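Local coordinates for metallo-beta-lactamase superfamily protein (Thermus thermophilus, PDB 2ZWR) that carries a two-metal zinc site in a metallo-beta-lactamase fold and is probably a hydrolase acting on an unidentified substrate, at residues Y16-G21 against V25-G30. Numbering follows the deposited sequence.
Sequences YLVETG and VLIDPG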
loop_
_atom_site.group_PDB
_atom_site.type_symbol
_atom_site.label_atom_id
_atom_site.label_comp_id
_atom_site.label_asym_id
_atom_site.label_seq_id
_atom_site.Cartn_x
_atom_site.Cartn_y
_atom_site.Cartn_z
ATOM N N TYR A 16 6.468 -2.612 2.375
ATOM C CA TYR A 16 7.060 -2.117 3.611
ATOM C C TYR A 16 6.833 -3.117 4.721
ATOM O O TYR A 16 5.687 -3.449 5.037
ATOM C CB TYR A 16 6.500 -0.726 3.999
ATOM C CG TYR A 16 6.793 0.350 2.962
ATOM C CD1 TYR A 16 7.989 1.077 2.993
ATOM C CD2 TYR A 16 5.893 0.612 1.929
ATOM C CE1 TYR A 16 8.278 2.048 2.015
ATOM C CE2 TYR A 16 6.175 1.580 0.951
ATOM C CZ TYR A 16 7.368 2.289 1.006
ATOM O OH TYR A 16 7.639 3.247 0.047
ATOM N N LEU A 17 7.934 -3.618 5.278
ATOM C CA LEU A 17 7.915 -4.412 6.494
ATOM C C LEU A 17 8.161 -3.448 7.647
ATOM O O LEU A 17 9.215 -2.834 7.748
ATOM C CB LEU A 17 8.974 -5.518 6.446
ATOM C CG LEU A 17 9.104 -6.442 7.667
ATOM C CD1 LEU A 17 7.827 -7.263 7.930
ATOM C CD2 LEU A 17 10.344 -7.360 7.536
ATOM N N VAL A 18 7.159 -3.299 8.497
ATOM C CA VAL A 18 7.149 -2.237 9.496
ATOM C C VAL A 18 6.992 -2.861 10.875
ATOM O O VAL A 18 6.056 -3.633 11.109
ATOM C CB VAL A 18 5.972 -1.238 9.260
ATOM C CG1 VAL A 18 5.998 -0.108 10.290
ATOM C CG2 VAL A 18 5.996 -0.686 7.824
ATOM N N GLU A 19 7.904 -2.525 11.778
ATOM C CA GLU A 19 7.769 -2.926 13.175
ATOM C C GLU A 19 6.875 -1.911 13.877
ATOM O O GLU A 19 7.194 -0.740 13.928
ATOM C CB GLU A 19 9.138 -3.033 13.866
ATOM C CG GLU A 19 9.076 -3.718 15.250
ATOM C CD GLU A 19 10.453 -4.093 15.829
ATOM O OE1 GLU A 19 11.496 -3.594 15.333
ATOM O OE2 GLU A 19 10.482 -4.897 16.795
ATOM N N THR A 20 5.741 -2.359 14.398
ATOM C CA THR A 20 4.847 -1.466 15.135
ATOM C C THR A 20 4.889 -1.803 16.629
ATOM O O THR A 20 5.482 -2.806 17.036
ATOM C CB THR A 20 3.383 -1.517 14.587
ATOM O OG1 THR A 20 2.655 -2.592 15.198
ATOM C CG2 THR A 20 3.365 -1.692 13.056
ATOM N N GLY A 21 4.266 -0.959 17.445
ATOM C CA GLY A 21 4.130 -1.239 18.876
ATOM C C GLY A 21 3.306 -2.489 19.160
ATOM O O GLY A 21 3.341 -3.017 20.276
ATOM N N VAL A 25 4.131 -5.619 10.729
ATOM C CA VAL A 25 3.181 -5.780 9.633
ATOM C C VAL A 25 3.890 -5.633 8.295
ATOM O O VAL A 25 4.929 -4.970 8.185
ATOM C CB VAL A 25 1.990 -4.759 9.668
ATOM C CG1 VAL A 25 1.037 -5.090 10.786
ATOM C CG2 VAL A 25 2.485 -3.294 9.753
ATOM N N LEU A 26 3.288 -6.237 7.280
ATOM C CA LEU A 26 3.775 -6.157 5.932
ATOM C C LEU A 26 2.745 -5.445 5.051
ATOM O O LEU A 26 1.623 -5.927 4.890
ATOM C CB LEU A 26 4.064 -7.568 5.421
ATOM C CG LEU A 26 4.528 -7.716 3.977
ATOM C CD1 LEU A 26 5.754 -6.869 3.705
ATOM C CD2 LEU A 26 4.768 -9.201 3.705
ATOM N N ILE A 27 3.147 -4.295 4.503
ATOM C CA ILE A 27 2.303 -3.465 3.636
ATOM C C ILE A 27 2.569 -3.725 2.149
ATOM O O ILE A 27 3.704 -3.585 1.687
ATOM C CB ILE A 27 2.512 -1.948 3.943
ATOM C CG1 ILE A 27 2.128 -1.636 5.393
ATOM C CG2 ILE A 27 1.744 -1.050 2.953
ATOM C CD1 ILE A 27 2.444 -0.199 5.841
ATOM N N ASP A 28 1.511 -4.076 1.413
ATOM C CA ASP A 28 1.542 -4.264 -0.056
ATOM C C ASP A 28 2.629 -5.243 -0.585
ATOM O O ASP A 28 3.507 -4.833 -1.367
ATOM C CB ASP A 28 1.682 -2.920 -0.793
ATOM C CG ASP A 28 0.507 -1.977 -0.574
ATOM O OD1 ASP A 28 -0.470 -2.346 0.106
ATOM O OD2 ASP A 28 0.572 -0.843 -1.104
ATOM N N PRO A 29 2.562 -6.534 -0.196
ATOM C CA PRO A 29 3.515 -7.506 -0.770
ATOM C C PRO A 29 3.172 -7.806 -2.235
ATOM O O PRO A 29 2.404 -8.724 -2.504
ATOM C CB PRO A 29 3.297 -8.758 0.087
ATOM C CG PRO A 29 1.875 -8.626 0.603
ATOM C CD PRO A 29 1.612 -7.161 0.746
ATOM N N GLY A 30 3.755 -7.038 -3.157
ATOM C CA GLY A 30 3.333 -7.009 -4.550
ATOM C C GLY A 30 3.802 -8.136 -5.454
ATOM O O GLY A 30 3.112 -8.509 -6.415
#
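Tyr16 and Ile27 form a hydrogen-bonded pair of this antiparallel hairpin, a worked example of how side chains alternate between the two faces along each strand while the pairing places those of paired residues on the same face. Ile27 N reaches Tyr16 O at 2.7 Å in an almost perfectly straight bond (179°), and Tyr16 N returns one to Ile27 O, in the carbonyl plane and on a lone pair. Val18 and Val25 repeat the exchange, Val18 N to Val25 O and Val25 N to Val18 O, each 2.8 Å. Between them lies the non-hydrogen-bonded pair Leu17 and Leu26, where Tyr16 O also receives a CA-H...O contact from Leu26 CA.

Ile27 shows what one side chain does across the pairing. Its CB lies 3.7 Å from Tyr16 O and 4.2 Å from Tyr16 CB, the two residues directly paired; CG1 passes 4.0 Å from Tyr16 O; and CD1 ends 4.1 Å from Val18 CG2, two residues further along the partner strand. With CG1 anti to the carbonyl carbon (chi1 -61°) and the chain then extended, the tip is carried diagonally onto Val18. Nearer the turn, the Val25 and Thr20 side chains cross at about a right angle, their CG2 methyls 3.8 Å apart. On the face of Leu17 and Leu26, Leu26 CD1 comes back over the backbone, 3.7 Å from Tyr16 O.

The hairpin belongs to a mixed sheet, with strand 2-8 beside strand 13-20 and strand 50-51 beside strand 23-27. Leu17 and Leu26 pack against helix 33-43, whereas Val18 and Ile27 meet Phe141 of strand 139-143 in the second sheet, placing the hairpin within the alpha-beta/beta-alpha sandwich of this superfamily.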